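Local atomic coordinates of leucyl-trna synthetase (Plasmodium knowlesi, PDB entry 5FOF), a protein that probably hydrolyses mischarged tRNA(Leu) as the editing domain of cytosolic leucyl-tRNA synthetase, whose P. falciparum counterpart is targeted by antimalarial benzoxaboroles. Residues Y102-L114 with I132-L146. Sequence-based numbering, arbitrary orientation.
Sequences YYYVTLGFNKQRL and IDSCENVYICSENSL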
ATOM      1  N   TYR A 102     -10.157   9.389   4.983  1.00 48.98           N
ATOM      2  CA  TYR A 102      -8.993  10.281   5.040  1.00 52.03           C
ATOM      3  C   TYR A 102      -7.661   9.538   5.207  1.00 50.33           C
ATOM      4  O   TYR A 102      -7.564   8.548   5.937  1.00 48.11           O
ATOM      5  CB  TYR A 102      -9.146  11.315   6.179  1.00 58.76           C
ATOM      6  CG  TYR A 102     -10.130  12.423   5.852  1.00 65.61           C
ATOM      7  CD1 TYR A 102      -9.761  13.490   5.019  1.00 68.49           C
ATOM      8  CD2 TYR A 102     -11.437  12.399   6.354  1.00 68.12           C
ATOM      9  CE1 TYR A 102     -10.658  14.504   4.705  1.00 70.25           C
ATOM     10  CE2 TYR A 102     -12.343  13.406   6.043  1.00 72.14           C
ATOM     11  CZ  TYR A 102     -11.950  14.454   5.219  1.00 75.07           C
ATOM     12  OH  TYR A 102     -12.846  15.448   4.912  1.00 79.85           O
ATOM     13  N   TYR A 103      -6.643  10.044   4.507  1.00 48.44           N
ATOM     14  CA  TYR A 103      -5.262   9.583   4.601  1.00 43.82           C
ATOM     15  C   TYR A 103      -4.412  10.743   5.060  1.00 42.10           C
ATOM     16  O   TYR A 103      -4.803  11.879   4.866  1.00 42.31           O
ATOM     17  CB  TYR A 103      -4.789   9.047   3.247  1.00 40.59           C
ATOM     18  CG  TYR A 103      -5.457   7.733   2.912  1.00 39.62           C
ATOM     19  CD1 TYR A 103      -6.679   7.707   2.279  1.00 36.91           C
ATOM     20  CD2 TYR A 103      -4.877   6.516   3.282  1.00 37.48           C
ATOM     21  CE1 TYR A 103      -7.306   6.518   1.998  1.00 37.28           C
ATOM     22  CE2 TYR A 103      -5.495   5.319   3.003  1.00 36.94           C
ATOM     23  CZ  TYR A 103      -6.720   5.327   2.374  1.00 38.38           C
ATOM     24  OH  TYR A 103      -7.359   4.146   2.073  1.00 39.49           O
ATOM     25  N   TYR A 104      -3.255  10.449   5.662  1.00 41.87           N
ATOM     26  CA  TYR A 104      -2.430  11.451   6.337  1.00 43.21           C
ATOM     27  C   TYR A 104      -1.042  11.484   5.713  1.00 45.45           C
ATOM     28  O   TYR A 104      -0.462  10.438   5.415  1.00 52.16           O
ATOM     29  CB  TYR A 104      -2.357  11.147   7.842  1.00 44.23           C
ATOM     30  CG  TYR A 104      -3.653  11.456   8.565  1.00 47.17           C
ATOM     31  CD1 TYR A 104      -4.775  10.630   8.425  1.00 46.06           C
ATOM     32  CD2 TYR A 104      -3.776  12.597   9.363  1.00 48.83           C
ATOM     33  CE1 TYR A 104      -5.970  10.930   9.057  1.00 46.89           C
ATOM     34  CE2 TYR A 104      -4.964  12.897  10.013  1.00 50.25           C
ATOM     35  CZ  TYR A 104      -6.058  12.058   9.861  1.00 51.64           C
ATOM     36  OH  TYR A 104      -7.247  12.355  10.506  1.00 58.36           O
ATOM     37  N   VAL A 105      -0.512  12.685   5.520  1.00 43.87           N
ATOM     38  CA  VAL A 105       0.742  12.886   4.808  1.00 43.86           C
ATOM     39  C   VAL A 105       1.747  13.405   5.809  1.00 42.81           C
ATOM     40  O   VAL A 105       1.501  14.409   6.481  1.00 45.62           O
ATOM     41  CB  VAL A 105       0.553  13.869   3.642  1.00 44.76           C
ATOM     42  CG1 VAL A 105       1.855  14.107   2.903  1.00 44.96           C
ATOM     43  CG2 VAL A 105      -0.498  13.321   2.687  1.00 47.31           C
ATOM     44  N   THR A 106       2.870  12.713   5.926  1.00 41.15           N
ATOM     45  CA  THR A 106       3.867  13.034   6.952  1.00 41.49           C
ATOM     46  C   THR A 106       5.260  12.886   6.367  1.00 39.43           C
ATOM     47  O   THR A 106       5.417  12.597   5.191  1.00 42.02           O
ATOM     48  CB  THR A 106       3.663  12.165   8.239  1.00 44.10           C
ATOM     49  OG1 THR A 106       4.569  12.572   9.278  1.00 48.06           O
ATOM     50  CG2 THR A 106       3.846  10.673   7.970  1.00 43.60           C
ATOM     51  N   LEU A 107       6.263  13.127   7.189  1.00 40.61           N
ATOM     52  CA  LEU A 107       7.649  12.933   6.818  1.00 43.56           C
ATOM     53  C   LEU A 107       8.215  11.798   7.653  1.00 45.17           C
ATOM     54  O   LEU A 107       7.940  11.706   8.840  1.00 45.05           O
ATOM     55  CB  LEU A 107       8.429  14.204   7.110  1.00 44.60           C
ATOM     56  CG  LEU A 107       8.079  15.400   6.234  1.00 47.48           C
ATOM     57  CD1 LEU A 107       8.635  16.681   6.824  1.00 48.19           C
ATOM     58  CD2 LEU A 107       8.620  15.198   4.828  1.00 50.49           C
ATOM     59  N   GLY A 108       9.013  10.938   7.029  1.00 48.75           N
ATOM     60  CA  GLY A 108       9.685   9.845   7.735  1.00 46.87           C
ATOM     61  C   GLY A 108      11.002   9.453   7.111  1.00 46.03           C
ATOM     62  O   GLY A 108      11.482  10.096   6.169  1.00 44.45           O
ATOM     63  N   PHE A 109      11.561   8.359   7.618  1.00 49.88           N
ATOM     64  CA  PHE A 109      12.927   7.946   7.301  1.00 49.94           C
ATOM     65  C   PHE A 109      12.917   6.897   6.209  1.00 52.50           C
ATOM     66  O   PHE A 109      11.894   6.228   6.012  1.00 50.08           O
ATOM     67  CB  PHE A 109      13.578   7.398   8.552  1.00 50.27           C
ATOM     68  CG  PHE A 109      13.459   8.310   9.746  1.00 49.16           C
ATOM     69  CD1 PHE A 109      14.094   9.536   9.762  1.00 52.55           C
ATOM     70  CD2 PHE A 109      12.725   7.936  10.844  1.00 50.36           C
ATOM     71  CE1 PHE A 109      14.004  10.370  10.864  1.00 53.98           C
ATOM     72  CE2 PHE A 109      12.614   8.764  11.955  1.00 53.71           C
ATOM     73  CZ  PHE A 109      13.260   9.982  11.966  1.00 55.96           C
ATOM     74  N   ASN A 110      14.048   6.768   5.504  1.00 53.70           N
ATOM     75  CA  ASN A 110      14.206   5.778   4.415  1.00 57.61           C
ATOM     76  C   ASN A 110      14.405   4.341   4.932  1.00 59.89           C
ATOM     77  O   ASN A 110      13.924   3.375   4.322  1.00 59.68           O
ATOM     78  CB  ASN A 110      15.377   6.158   3.496  1.00 58.87           C
ATOM     79  CG  ASN A 110      15.230   5.586   2.096  1.00 62.15           C
ATOM     80  OD1 ASN A 110      14.303   5.946   1.370  1.00 68.55           O
ATOM     81  ND2 ASN A 110      16.142   4.693   1.706  1.00 62.75           N
ATOM     82  N   LYS A 111      15.133   4.234   6.044  1.00 60.50           N
ATOM     83  CA  LYS A 111      15.367   3.002   6.798  1.00 64.03           C
ATOM     84  C   LYS A 111      14.889   3.256   8.233  1.00 59.80           C
ATOM     85  O   LYS A 111      14.902   4.396   8.672  1.00 55.38           O
ATOM     86  CB  LYS A 111      16.880   2.726   6.779  1.00 73.42           C
ATOM     87  CG  LYS A 111      17.339   1.409   7.400  1.00 84.96           C
ATOM     88  CD  LYS A 111      18.793   1.467   7.886  1.00 91.68           C
ATOM     89  CE  LYS A 111      19.063   0.411   8.963  1.00 94.82           C
ATOM     90  NZ  LYS A 111      20.344   0.628   9.698  1.00 94.93           N
ATOM     91  N   GLN A 112      14.466   2.215   8.960  1.00 60.89           N
ATOM     92  CA  GLN A 112      14.010   2.352  10.359  1.00 63.74           C
ATOM     93  C   GLN A 112      15.140   2.850  11.264  1.00 65.41           C
ATOM     94  O   GLN A 112      16.226   2.274  11.278  1.00 70.70           O
ATOM     95  CB  GLN A 112      13.471   1.022  10.913  1.00 69.86           C
ATOM     96  CG  GLN A 112      12.197   0.527  10.237  1.00 75.76           C
ATOM     97  CD  GLN A 112      11.654  -0.802  10.781  1.00 80.79           C
ATOM     98  OE1 GLN A 112      11.582  -1.012  11.997  1.00 78.73           O
ATOM     99  NE2 GLN A 112      11.253  -1.701   9.873  1.00 80.84           N
ATOM    100  N   ARG A 113      14.879   3.923  12.005  1.00 64.68           N
ATOM    101  CA  ARG A 113      15.870   4.548  12.875  1.00 65.95           C
ATOM    102  C   ARG A 113      15.493   4.210  14.300  1.00 66.79           C
ATOM    103  O   ARG A 113      14.459   4.643  14.782  1.00 68.64           O
ATOM    104  CB  ARG A 113      15.913   6.070  12.667  1.00 68.34           C
ATOM    105  CG  ARG A 113      16.617   6.494  11.374  1.00 70.35           C
ATOM    106  CD  ARG A 113      16.901   7.990  11.304  1.00 70.87           C
ATOM    107  NE  ARG A 113      17.635   8.466  12.477  1.00 71.88           N
ATOM    108  CZ  ARG A 113      17.935   9.741  12.732  1.00 66.15           C
ATOM    109  NH1 ARG A 113      17.597  10.718  11.885  1.00 63.49           N
ATOM    110  NH2 ARG A 113      18.594  10.037  13.848  1.00 63.35           N
ATOM    111  N   LEU A 114      16.341   3.437  14.969  1.00 70.66           N
ATOM    112  CA  LEU A 114      16.004   2.818  16.241  1.00 74.00           C
ATOM    113  C   LEU A 114      16.692   3.528  17.413  1.00 73.47           C
ATOM    114  O   LEU A 114      17.403   2.898  18.194  1.00 79.50           O
ATOM    115  CB  LEU A 114      16.365   1.324  16.190  1.00 76.48           C
ATOM    116  CG  LEU A 114      15.747   0.530  15.023  1.00 79.36           C
ATOM    117  CD1 LEU A 114      16.440  -0.817  14.842  1.00 79.17           C
ATOM    118  CD2 LEU A 114      14.243   0.353  15.221  1.00 77.06           C
ATOM    119  N   ILE A 132      12.278  18.177   8.984  1.00 66.46           N
ATOM    120  CA  ILE A 132      12.422  18.584   7.584  1.00 70.11           C
ATOM    121  C   ILE A 132      13.832  18.313   7.036  1.00 70.41           C
ATOM    122  O   ILE A 132      13.966  17.953   5.862  1.00 66.78           O
ATOM    123  CB  ILE A 132      11.948  20.046   7.358  1.00 71.01           C
ATOM    124  CG1 ILE A 132      10.420  20.086   7.513  1.00 72.75           C
ATOM    125  CG2 ILE A 132      12.342  20.565   5.971  1.00 70.25           C
ATOM    126  CD1 ILE A 132       9.795  21.464   7.467  1.00 74.73           C
ATOM    127  N   ASP A 133      14.863  18.447   7.874  1.00 71.99           N
ATOM    128  CA  ASP A 133      16.228  18.066   7.464  1.00 79.44           C
ATOM    129  C   ASP A 133      16.363  16.555   7.285  1.00 75.34           C
ATOM    130  O   ASP A 133      16.652  16.081   6.188  1.00 72.58           O
ATOM    131  CB  ASP A 133      17.300  18.552   8.464  1.00 82.08           C
ATOM    132  CG  ASP A 133      17.609  20.036   8.333  1.00 85.95           C
ATOM    133  OD1 ASP A 133      17.287  20.649   7.289  1.00 89.26           O
ATOM    134  OD2 ASP A 133      18.186  20.593   9.288  1.00 90.55           O
ATOM    135  N   SER A 134      16.129  15.811   8.361  1.00 73.72           N
ATOM    136  CA  SER A 134      16.484  14.388   8.419  1.00 72.77           C
ATOM    137  C   SER A 134      15.590  13.413   7.630  1.00 69.86           C
ATOM    138  O   SER A 134      15.954  12.241   7.487  1.00 75.31           O
ATOM    139  CB  SER A 134      16.576  13.942   9.886  1.00 74.79           C
ATOM    140  OG  SER A 134      15.462  14.397  10.631  1.00 79.60           O
ATOM    141  N   CYS A 135      14.439  13.871   7.130  1.00 60.61           N
ATOM    142  CA  CYS A 135      13.486  12.979   6.466  1.00 55.12           C
ATOM    143  C   CYS A 135      13.501  13.236   4.981  1.00 53.11           C
ATOM    144  O   CYS A 135      13.067  14.305   4.540  1.00 52.19           O
ATOM    145  CB  CYS A 135      12.073  13.186   7.012  1.00 52.70           C
ATOM    146  SG  CYS A 135      11.896  12.710   8.739  1.00 54.16           S
ATOM    147  N   GLU A 136      13.976  12.250   4.219  1.00 50.75           N
ATOM    148  CA  GLU A 136      14.053  12.349   2.763  1.00 53.84           C
ATOM    149  C   GLU A 136      12.781  11.882   2.070  1.00 51.18           C
ATOM    150  O   GLU A 136      12.666  12.029   0.865  1.00 48.10           O
ATOM    151  CB  GLU A 136      15.284  11.589   2.218  1.00 60.99           C
ATOM    152  CG  GLU A 136      16.612  12.377   2.296  1.00 66.98           C
ATOM    153  CD  GLU A 136      16.746  13.526   1.262  1.00 71.65           C
ATOM    154  OE1 GLU A 136      17.154  13.246   0.102  1.00 70.88           O
ATOM    155  OE2 GLU A 136      16.479  14.715   1.614  1.00 69.97           O
ATOM    156  N   ASN A 137      11.827  11.344   2.832  1.00 49.83           N
ATOM    157  CA  ASN A 137      10.650  10.702   2.282  1.00 49.75           C
ATOM    158  C   ASN A 137       9.379  11.324   2.834  1.00 46.93           C
ATOM    159  O   ASN A 137       9.282  11.561   4.036  1.00 45.47           O
ATOM    160  CB  ASN A 137      10.664   9.211   2.632  1.00 52.82           C
ATOM    161  CG  ASN A 137      11.639   8.408   1.783  1.00 56.60           C
ATOM    162  OD1 ASN A 137      12.395   8.958   0.985  1.00 61.67           O
ATOM    163  ND2 ASN A 137      11.613   7.086   1.949  1.00 58.92           N
ATOM    164  N   VAL A 138       8.420  11.597   1.947  1.00 42.93           N
ATOM    165  CA  VAL A 138       7.080  12.022   2.326  1.00 41.64           C
ATOM    166  C   VAL A 138       6.234  10.772   2.277  1.00 38.96           C
ATOM    167  O   VAL A 138       6.057  10.196   1.200  1.00 40.40           O
ATOM    168  CB  VAL A 138       6.488  13.072   1.347  1.00 42.00           C
ATOM    169  CG1 VAL A 138       5.042  13.392   1.702  1.00 41.58           C
ATOM    170  CG2 VAL A 138       7.322  14.339   1.359  1.00 42.40           C
ATOM    171  N   TYR A 139       5.732  10.336   3.428  1.00 36.82           N
ATOM    172  CA  TYR A 139       4.907   9.137   3.470  1.00 36.25           C
ATOM    173  C   TYR A 139       3.443   9.504   3.546  1.00 36.64           C
ATOM    174  O   TYR A 139       3.070  10.488   4.183  1.00 37.02           O
ATOM    175  CB  TYR A 139       5.262   8.218   4.636  1.00 35.28           C
ATOM    176  CG  TYR A 139       6.602   7.547   4.524  1.00 35.38           C
ATOM    177  CD1 TYR A 139       6.970   6.866   3.370  1.00 37.01           C
ATOM    178  CD2 TYR A 139       7.487   7.553   5.592  1.00 36.43           C
ATOM    179  CE1 TYR A 139       8.209   6.256   3.264  1.00 37.25           C
ATOM    180  CE2 TYR A 139       8.719   6.935   5.501  1.00 37.07           C
ATOM    181  CZ  TYR A 139       9.078   6.291   4.337  1.00 36.26           C
ATOM    182  OH  TYR A 139      10.303   5.686   4.245  1.00 33.59           O
ATOM    183  N   ILE A 140       2.635   8.673   2.898  1.00 37.84           N
ATOM    184  CA  ILE A 140       1.192   8.763   2.915  1.00 39.34           C
ATOM    185  C   ILE A 140       0.666   7.443   3.491  1.00 41.81           C
ATOM    186  O   ILE A 140       1.015   6.361   2.998  1.00 42.50           O
ATOM    187  CB  ILE A 140       0.639   8.988   1.489  1.00 37.97           C
ATOM    188  CG1 ILE A 140       1.347  10.181   0.844  1.00 37.94           C
ATOM    189  CG2 ILE A 140      -0.873   9.211   1.511  1.00 39.47           C
ATOM    190  CD1 ILE A 140       0.779  10.620  -0.482  1.00 39.21           C
ATOM    191  N   CYS A 141      -0.188   7.543   4.511  1.00 41.39           N
ATOM    192  CA  CYS A 141      -0.744   6.383   5.180  1.00 40.76           C
ATOM    193  C   CYS A 141      -1.912   6.735   6.074  1.00 41.23           C
ATOM    194  O   CYS A 141      -2.085   7.893   6.435  1.00 40.86           O
ATOM    195  CB  CYS A 141       0.317   5.769   6.064  1.00 39.88           C
ATOM    196  SG  CYS A 141       0.861   6.934   7.292  1.00 40.03           S
ATOM    197  N   SER A 142      -2.669   5.705   6.465  1.00 43.65           N
ATOM    198  CA  SER A 142      -3.807   5.846   7.373  1.00 43.18           C
ATOM    199  C   SER A 142      -3.439   6.386   8.738  1.00 43.80           C
ATOM    200  O   SER A 142      -2.283   6.295   9.176  1.00 40.11           O
ATOM    201  CB  SER A 142      -4.495   4.512   7.598  1.00 44.27           C
ATOM    202  OG  SER A 142      -3.655   3.620   8.312  1.00 47.43           O
ATOM    203  N   GLU A 143      -4.452   6.946   9.403  1.00 47.13           N
ATOM    204  CA  GLU A 143      -4.315   7.436  10.772  1.00 49.70           C
ATOM    205  C   GLU A 143      -3.911   6.273  11.681  1.00 46.65           C
ATOM    206  O   GLU A 143      -3.003   6.408  12.505  1.00 40.29           O
ATOM    207  CB  GLU A 143      -5.620   8.069  11.280  1.00 50.82           C
ATOM    208  CG  GLU A 143      -5.452   8.804  12.607  1.00 55.92           C
ATOM    209  CD  GLU A 143      -6.744   9.382  13.163  1.00 61.11           C
ATOM    210  OE1 GLU A 143      -7.732   9.520  12.398  1.00 62.62           O
ATOM    211  OE2 GLU A 143      -6.757   9.715  14.378  1.00 62.97           O
ATOM    212  N   ASN A 144      -4.578   5.137  11.485  1.00 43.92           N
ATOM    213  CA  ASN A 144      -4.318   3.930  12.260  1.00 44.91           C
ATOM    214  C   ASN A 144      -2.836   3.595  12.397  1.00 44.33           C
ATOM    215  O   ASN A 144      -2.377   3.270  13.483  1.00 48.78           O
ATOM    216  CB  ASN A 144      -5.062   2.753  11.637  1.00 45.16           C
ATOM    217  CG  ASN A 144      -4.931   1.491  12.455  1.00 47.70           C
ATOM    218  OD1 ASN A 144      -5.215   1.487  13.662  1.00 48.14           O
ATOM    219  ND2 ASN A 144      -4.517   0.409  11.810  1.00 46.43           N
ATOM    220  N   SER A 145      -2.090   3.722  11.302  1.00 44.67           N
ATOM    221  CA  SER A 145      -0.691   3.299  11.249  1.00 41.57           C
ATOM    222  C   SER A 145       0.320   4.234  11.871  1.00 38.02           C
ATOM    223  O   SER A 145       1.378   3.800  12.269  1.00 40.12           O
ATOM    224  CB  SER A 145      -0.291   3.074   9.800  1.00 43.97           C
ATOM    225  OG  SER A 145      -0.210   4.300   9.098  1.00 45.81           O
ATOM    226  N   LEU A 146      -0.009   5.511  11.966  1.00 39.86           N
ATOM    227  CA  LEU A 146       0.966   6.558  12.274  1.00 40.08           C
ATOM    228  C   LEU A 146       1.763   6.314  13.534  1.00 39.95           C
ATOM    229  O   LEU A 146       2.986   6.300  13.485  1.00 39.99           O
ATOM    230  CB  LEU A 146       0.288   7.931  12.366  1.00 41.91           C
ATOM    231  CG  LEU A 146      -0.079   8.607  11.037  1.00 44.59           C
ATOM    232  CD1 LEU A 146      -1.016   9.783  11.297  1.00 45.99           C
ATOM    233  CD2 LEU A 146       1.161   9.066  10.274  1.00 43.73           C
TER
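Y139 lies along G108 with its CD2 3.8 Å from G108 CA, where the glycine's lack of a side chain leaves room for the ring. The edge of that ring is presented to F109 O, which takes a hydrogen bond from the phenol OH, modelled so short that its exact length is doubtful. N137 fixes this phenol from its own strand: its CB sits over one ring face, toward the rim, and its ND2 donates to Y139 OH (3.0 Å, 160°) and, less straight, to N110 OD1, the two amides standing nearly perpendicular. N110 reaches across because its CG swings anti to the backbone N (chi1 -155°). Strands 102-108 and 137-141 are an antiparallel pair, held by T106 N to Y139 O (2.8 Å, 171°) and flanking backbone bonds; strands 170-175 and 76-83 extend the sheet on their outer sides, within the editing (CP1) domain that leucyl-tRNA synthetases share with the isoleucyl and valyl enzymes. On one sheet face V105 CG1 meets V138 CG1 at 3.5 Å, and L107 sends CD2 against V138 CG2 and CD1 against I132 CG1. On the other, L146 from helix 143-151 crosses Y104 at about a right angle, CD1 against CB (3.9 Å), while its CD2 meets T106 CG2. E143 runs alongside the Y104 ring, CB 3.6 Å from CE1. Beyond G108, C135 SG approaches the F109 ring obliquely, 4.4 Å from its centroid, and R113 CD lies over one face of that ring, toward the rim.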